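Local coordinates for autophagy protein 5 (Saccharomyces cerevisiae, PDB 2DYO) that works in autophagic vesicle formation and cytoplasm-to-vacuole transport, and is required for selective autophagy of nucleus and mitochondria, at residues K8-W12 / R183-I189; M4-K8 / S271-S275. All blocks are in the same frame, centred on the assembly; numbering follows the deposited sequence.

Contact 1 of 2, residues K8-W12 / R183-I189; sequences KQLLW and RNFQDFI
Trp12, at the C-terminal end of helix 4-12, completes an aromatic cluster with Phe185 and Phe188 of helix 185-195, part of the alpha-helical bundle region of Atg5; the axes of the two helical segments come within 11.5 Å. The indole is covered on both faces. On one, the guanidinium of Arg183 stacks almost parallel (planes 11° apart), a cation-pi contact with Arg183 CZ 4.0 Å from the centroid of the Trp12 six-membered ring. Tight bends at chi2 (-47°) and chi3 fold the arginine back over this face. On the other, Phe185 CB makes a CH-pi contact with the five-membered ring, and Phe185 CD1 lies 3.5 Å from Trp12 CG with the two rings oblique. The far end of the indole sits over the Phe188 face, Trp12 CZ3 3.5 Å from Phe188 CG. Trp12 NE1 donates to Arg183 O at 3.1 Å in a nearly straight bond (169°), in the indole plane but from above the carbonyl plane. In return Arg183 NH2 reaches Trp12 O at 3.2 Å, on a lone pair in the carbonyl plane, and a water bridges that oxygen to Arg183 NE. A leucine in place of Trp12 would probably leave Arg183 O without this donor, deprive the guanidinium of its platform and open a gap beside Phe185 and Phe188. Toward the start of helix 4-12, the Gln9 amide, tilted to the ring, comes over one face of Phe185, its NE2 3.3 Å from Phe185 CD2, while Lys8 CD meets Ile189 CD1 at 3.6 Å. Asn184 N-caps helix 185-195, its OD1 accepting from Asp187 N. Around this, Arg183 NH1 also donates to Val180 O, at the end of helix 170-182, and to Glu45 O, just past strand 37-43, while the Phe188 ring also meets that of Phe176 on helix 170-182.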
loop_
_atom_site.group_PDB
_atom_site.type_symbol
_atom_site.label_atom_id
_atom_site.label_comp_id
_atom_site.label_asym_id
_atom_site.label_seq_id
_atom_site.Cartn_x
_atom_site.Cartn_y
_atom_site.Cartn_z
ATOM N N LYS A 8 -13.648 5.317 4.952
ATOM C CA LYS A 8 -13.097 4.033 4.519
ATOM C C LYS A 8 -13.468 3.724 3.072
ATOM O O LYS A 8 -12.709 3.068 2.363
ATOM C CB LYS A 8 -13.573 2.900 5.435
ATOM C CG LYS A 8 -12.934 2.929 6.818
ATOM C CD LYS A 8 -13.282 1.701 7.633
ATOM C CE LYS A 8 -12.609 1.743 8.997
ATOM N NZ LYS A 8 -12.914 0.545 9.822
ATOM N N GLN A 9 -14.630 4.203 2.635
ATOM C CA GLN A 9 -15.068 3.980 1.262
ATOM C C GLN A 9 -14.155 4.757 0.315
ATOM O O GLN A 9 -13.811 4.283 -0.766
ATOM C CB GLN A 9 -16.517 4.436 1.088
ATOM C CG GLN A 9 -17.120 4.167 -0.293
ATOM C CD GLN A 9 -17.144 2.691 -0.655
ATOM O OE1 GLN A 9 -16.249 2.188 -1.335
ATOM N NE2 GLN A 9 -18.170 1.987 -0.193
ATOM N N LEU A 10 -13.765 5.956 0.729
ATOM C CA LEU A 10 -12.877 6.783 -0.074
ATOM C C LEU A 10 -11.506 6.120 -0.202
ATOM O O LEU A 10 -10.877 6.166 -1.259
ATOM C CB LEU A 10 -12.715 8.171 0.562
ATOM C CG LEU A 10 -13.912 9.121 0.465
ATOM C CD1 LEU A 10 -13.624 10.400 1.245
ATOM C CD2 LEU A 10 -14.187 9.442 -0.999
ATOM N N LEU A 11 -11.048 5.504 0.881
ATOM C CA LEU A 11 -9.752 4.832 0.878
ATOM C C LEU A 11 -9.826 3.587 0.006
ATOM O O LEU A 11 -8.887 3.267 -0.726
ATOM C CB LEU A 11 -9.357 4.455 2.309
ATOM C CG LEU A 11 -9.182 5.653 3.256
ATOM C CD1 LEU A 11 -8.805 5.170 4.654
ATOM C CD2 LEU A 11 -8.093 6.579 2.700
ATOM N N TRP A 12 -10.958 2.900 0.080
ATOM C CA TRP A 12 -11.167 1.686 -0.700
ATOM C C TRP A 12 -11.197 2.037 -2.180
ATOM O O TRP A 12 -10.672 1.299 -3.011
ATOM C CB TRP A 12 -12.479 1.015 -0.290
ATOM C CG TRP A 12 -12.628 -0.374 -0.823
ATOM C CD1 TRP A 12 -13.472 -0.791 -1.813
ATOM C CD2 TRP A 12 -11.918 -1.538 -0.383
ATOM N NE1 TRP A 12 -13.333 -2.147 -2.014
ATOM C CE2 TRP A 12 -12.385 -2.630 -1.151
ATOM C CE3 TRP A 12 -10.927 -1.765 0.584
ATOM C CZ2 TRP A 12 -11.900 -3.934 -0.978
ATOM C CZ3 TRP A 12 -10.442 -3.061 0.758
ATOM C CH2 TRP A 12 -10.930 -4.129 -0.024
ATOM N N ARG A 183 -12.404 -6.456 -4.725
ATOM C CA ARG A 183 -12.749 -5.101 -4.294
ATOM C C ARG A 183 -14.133 -5.090 -3.652
ATOM O O ARG A 183 -14.905 -4.151 -3.832
ATOM C CB ARG A 183 -12.719 -4.114 -5.471
ATOM C CG ARG A 183 -11.420 -4.117 -6.266
ATOM C CD ARG A 183 -10.204 -4.081 -5.350
ATOM N NE ARG A 183 -10.119 -2.849 -4.572
ATOM C CZ ARG A 183 -9.253 -2.660 -3.578
ATOM N NH1 ARG A 183 -8.408 -3.629 -3.242
ATOM N NH2 ARG A 183 -9.224 -1.499 -2.932
ATOM N N ASN A 184 -14.447 -6.149 -2.915
ATOM C CA ASN A 184 -15.730 -6.249 -2.232
ATOM C C ASN A 184 -15.598 -5.527 -0.894
ATOM O O ASN A 184 -15.179 -6.114 0.103
ATOM C CB ASN A 184 -16.103 -7.712 -1.980
ATOM C CG ASN A 184 -17.523 -7.868 -1.460
ATOM O OD1 ASN A 184 -17.950 -7.134 -0.566
ATOM N ND2 ASN A 184 -18.260 -8.827 -2.017
ATOM N N PHE A 185 -15.955 -4.248 -0.891
ATOM C CA PHE A 185 -15.872 -3.415 0.303
ATOM C C PHE A 185 -16.619 -4.013 1.490
ATOM O O PHE A 185 -16.089 -4.069 2.606
ATOM C CB PHE A 185 -16.431 -2.026 -0.011
ATOM C CG PHE A 185 -16.342 -1.060 1.133
ATOM C CD1 PHE A 185 -15.104 -0.616 1.592
ATOM C CD2 PHE A 185 -17.495 -0.576 1.742
ATOM C CE1 PHE A 185 -15.016 0.302 2.640
ATOM C CE2 PHE A 185 -17.419 0.341 2.792
ATOM C CZ PHE A 185 -16.177 0.781 3.241
ATOM N N GLN A 186 -17.849 -4.462 1.251
ATOM C CA GLN A 186 -18.664 -5.035 2.317
ATOM C C GLN A 186 -17.988 -6.203 3.023
ATOM O O GLN A 186 -17.974 -6.270 4.251
ATOM C CB GLN A 186 -20.028 -5.483 1.772
ATOM C CG GLN A 186 -20.911 -4.355 1.259
ATOM C CD GLN A 186 -20.296 -3.596 0.092
ATOM O OE1 GLN A 186 -19.806 -4.194 -0.870
ATOM N NE2 GLN A 186 -20.330 -2.269 0.166
ATOM N N ASP A 187 -17.434 -7.135 2.256
ATOM C CA ASP A 187 -16.771 -8.275 2.868
ATOM C C ASP A 187 -15.540 -7.828 3.654
ATOM O O ASP A 187 -15.305 -8.294 4.766
ATOM C CB ASP A 187 -16.355 -9.294 1.809
ATOM C CG ASP A 187 -17.539 -10.035 1.209
ATOM O OD1 ASP A 187 -17.307 -10.890 0.332
ATOM O OD2 ASP A 187 -18.692 -9.766 1.611
ATOM N N PHE A 188 -14.758 -6.919 3.080
ATOM C CA PHE A 188 -13.556 -6.451 3.763
ATOM C C PHE A 188 -13.893 -5.810 5.104
ATOM O O PHE A 188 -13.290 -6.135 6.127
ATOM C CB PHE A 188 -12.782 -5.458 2.891
ATOM C CG PHE A 188 -11.486 -5.014 3.507
ATOM C CD1 PHE A 188 -11.463 -3.985 4.441
ATOM C CD2 PHE A 188 -10.303 -5.683 3.214
ATOM C CE1 PHE A 188 -10.281 -3.630 5.082
ATOM C CE2 PHE A 188 -9.112 -5.335 3.853
ATOM C CZ PHE A 188 -9.103 -4.309 4.787
ATOM N N ILE A 189 -14.856 -4.896 5.098
ATOM C CA ILE A 189 -15.273 -4.222 6.324
ATOM C C ILE A 189 -15.798 -5.230 7.344
ATOM O O ILE A 189 -15.518 -5.132 8.540
ATOM C CB ILE A 189 -16.384 -3.191 6.035
ATOM C CG1 ILE A 189 -15.795 -1.982 5.300
ATOM C CG2 ILE A 189 -17.074 -2.785 7.331
ATOM C CD1 ILE A 189 -14.767 -1.205 6.111
HETATM O O HOH W 1 -19.718 0.042 -1.429
HETATM O O HOH W 2 -11.442 -0.537 -5.585
#

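Contact 2 of 2, residues M4-K8 / S271-S275; sequences MNDIK and SKLRS
Ile7 and Met4, on the first turns of helix 4-12, make the apolar half of a contact with Lys272 and Leu273, at the end of helix 266-273. Ile7 uses both branches: CG2 meets Leu273 CD1 at 3.8 Å, and CD1 lies 4.0 Å from Lys272 CD. Lys272 runs extended beyond CG and offers its methylenes to Ile7 and to Met4, whose CG lies 4.0 Å from Lys272 CG; its NZ travels on to salt bridges with Asp268 and an acidic side chain of another protein's chain. The other half is watery. Lys8, also stretched out, passes its CE 3.4 Å from Ser271 O, but its ammonium reaches that carbonyl through a water, 2.7 Å from Lys8 NZ. A second water joins Lys8 NZ to Arg274 NH2, two like charges 4.3 Å apart; it accepts from both and probably eases their repulsion, while Arg274 NH1 is bonded to Tyr270 OH. Helix 266-273 precedes the last strand of a sheet in the 2-1-5-3-4 order typical of the ubiquitin-like beta-grasp fold, so the N-terminal helix here docks on the UblB domain.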
loop_
_atom_site.group_PDB
_atom_site.type_symbol
_atom_site.label_atom_id
_atom_site.label_comp_id
_atom_site.label_asym_id
_atom_site.label_seq_id
_atom_site.Cartn_x
_atom_site.Cartn_y
_atom_site.Cartn_z
ATOM N N MET A 4 -16.913 7.431 9.568
ATOM C CA MET A 4 -15.901 6.399 9.354
ATOM C C MET A 4 -16.060 5.612 8.057
ATOM O O MET A 4 -15.139 5.560 7.247
ATOM C CB MET A 4 -15.878 5.415 10.523
ATOM C CG MET A 4 -14.658 4.504 10.510
ATOM S SD MET A 4 -14.859 3.032 11.521
ATOM C CE MET A 4 -14.476 3.678 13.141
ATOM N N ASN A 5 -17.217 4.988 7.860
ATOM C CA ASN A 5 -17.423 4.205 6.647
ATOM C C ASN A 5 -17.304 5.015 5.365
ATOM O O ASN A 5 -16.827 4.508 4.354
ATOM C CB ASN A 5 -18.764 3.474 6.684
ATOM C CG ASN A 5 -18.598 1.984 6.928
ATOM O OD1 ASN A 5 -19.345 1.168 6.389
ATOM N ND2 ASN A 5 -17.610 1.623 7.744
ATOM N N ASP A 6 -17.738 6.270 5.395
ATOM C CA ASP A 6 -17.619 7.109 4.211
ATOM C C ASP A 6 -16.132 7.306 3.932
ATOM O O ASP A 6 -15.687 7.238 2.786
ATOM C CB ASP A 6 -18.286 8.465 4.436
ATOM C CG ASP A 6 -19.797 8.388 4.374
ATOM O OD1 ASP A 6 -20.394 7.675 5.208
ATOM O OD2 ASP A 6 -20.386 9.036 3.482
ATOM N N ILE A 7 -15.370 7.545 4.996
ATOM C CA ILE A 7 -13.931 7.738 4.883
ATOM C C ILE A 7 -13.294 6.453 4.355
ATOM O O ILE A 7 -12.502 6.491 3.420
ATOM C CB ILE A 7 -13.312 8.098 6.260
ATOM C CG1 ILE A 7 -13.768 9.500 6.683
ATOM C CG2 ILE A 7 -11.786 8.032 6.190
ATOM C CD1 ILE A 7 -13.345 9.896 8.090
ATOM N N LYS A 8 -13.648 5.317 4.952
ATOM C CA LYS A 8 -13.097 4.033 4.519
ATOM C C LYS A 8 -13.468 3.724 3.072
ATOM O O LYS A 8 -12.709 3.068 2.363
ATOM C CB LYS A 8 -13.573 2.900 5.435
ATOM C CG LYS A 8 -12.934 2.929 6.818
ATOM C CD LYS A 8 -13.282 1.701 7.633
ATOM C CE LYS A 8 -12.609 1.743 8.997
ATOM N NZ LYS A 8 -12.914 0.545 9.822
ATOM N N SER A 271 -7.908 4.107 13.467
ATOM C CA SER A 271 -9.214 3.529 13.181
ATOM C C SER A 271 -9.806 3.924 11.837
ATOM O O SER A 271 -10.581 3.168 11.262
ATOM C CB SER A 271 -10.205 3.871 14.299
ATOM O OG SER A 271 -10.519 5.246 14.288
ATOM N N LYS A 272 -9.425 5.086 11.323
ATOM C CA LYS A 272 -9.972 5.556 10.057
ATOM C C LYS A 272 -9.053 5.464 8.848
ATOM O O LYS A 272 -9.500 5.123 7.749
ATOM C CB LYS A 272 -10.460 6.998 10.227
ATOM C CG LYS A 272 -11.653 7.100 11.163
ATOM C CD LYS A 272 -11.972 8.534 11.549
ATOM C CE LYS A 272 -13.215 8.569 12.435
ATOM N NZ LYS A 272 -13.398 9.876 13.112
ATOM N N LEU A 273 -7.775 5.764 9.043
ATOM C CA LEU A 273 -6.839 5.741 7.931
ATOM C C LEU A 273 -5.866 4.563 7.828
ATOM O O LEU A 273 -4.970 4.578 6.981
ATOM C CB LEU A 273 -6.065 7.065 7.906
ATOM C CG LEU A 273 -6.704 8.188 7.076
ATOM C CD1 LEU A 273 -8.190 8.318 7.389
ATOM C CD2 LEU A 273 -5.972 9.490 7.339
ATOM N N ARG A 274 -6.025 3.536 8.661
ATOM C CA ARG A 274 -5.117 2.391 8.561
ATOM C C ARG A 274 -5.253 1.789 7.165
ATOM O O ARG A 274 -6.299 1.919 6.528
ATOM C CB ARG A 274 -5.450 1.324 9.608
ATOM C CG ARG A 274 -6.792 0.634 9.396
ATOM C CD ARG A 274 -6.997 -0.467 10.423
ATOM N NE ARG A 274 -8.329 -1.061 10.322
ATOM C CZ ARG A 274 -8.787 -2.014 11.126
ATOM N NH1 ARG A 274 -8.023 -2.489 12.098
ATOM N NH2 ARG A 274 -10.017 -2.486 10.963
ATOM N N SER A 275 -4.193 1.141 6.694
ATOM C CA SER A 275 -4.194 0.524 5.375
ATOM C C SER A 275 -4.863 -0.855 5.398
ATOM O O SER A 275 -5.223 -1.359 6.466
ATOM C CB SER A 275 -2.762 0.424 4.852
ATOM O OG SER A 275 -2.178 1.718 4.751
HETATM O O HOH W 3 -11.339 0.817 11.950
HETATM O O HOH W 4 -11.899 -1.922 8.801
#

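In the fold
Both contacts are made by helix 4-12 and share Lys8, with about 9 Å between their centres. Contact 2 uses the start of the helix and contact 1 its end; the partners follow much later, first 183-189 in the helical bundle region, then 271-275 in the UblB domain. The two join directly where Leu11 CD1 packs on the backbone of Lys272 and Leu273, and where Phe185 touches the Asn5 carbonyl. One short N-terminal helix thus ties bundle to UblB just ahead of strand 15-22 of UblA. A chain of another protein touches residues of both contacts, consistent with these junctions helping to form its binding surface.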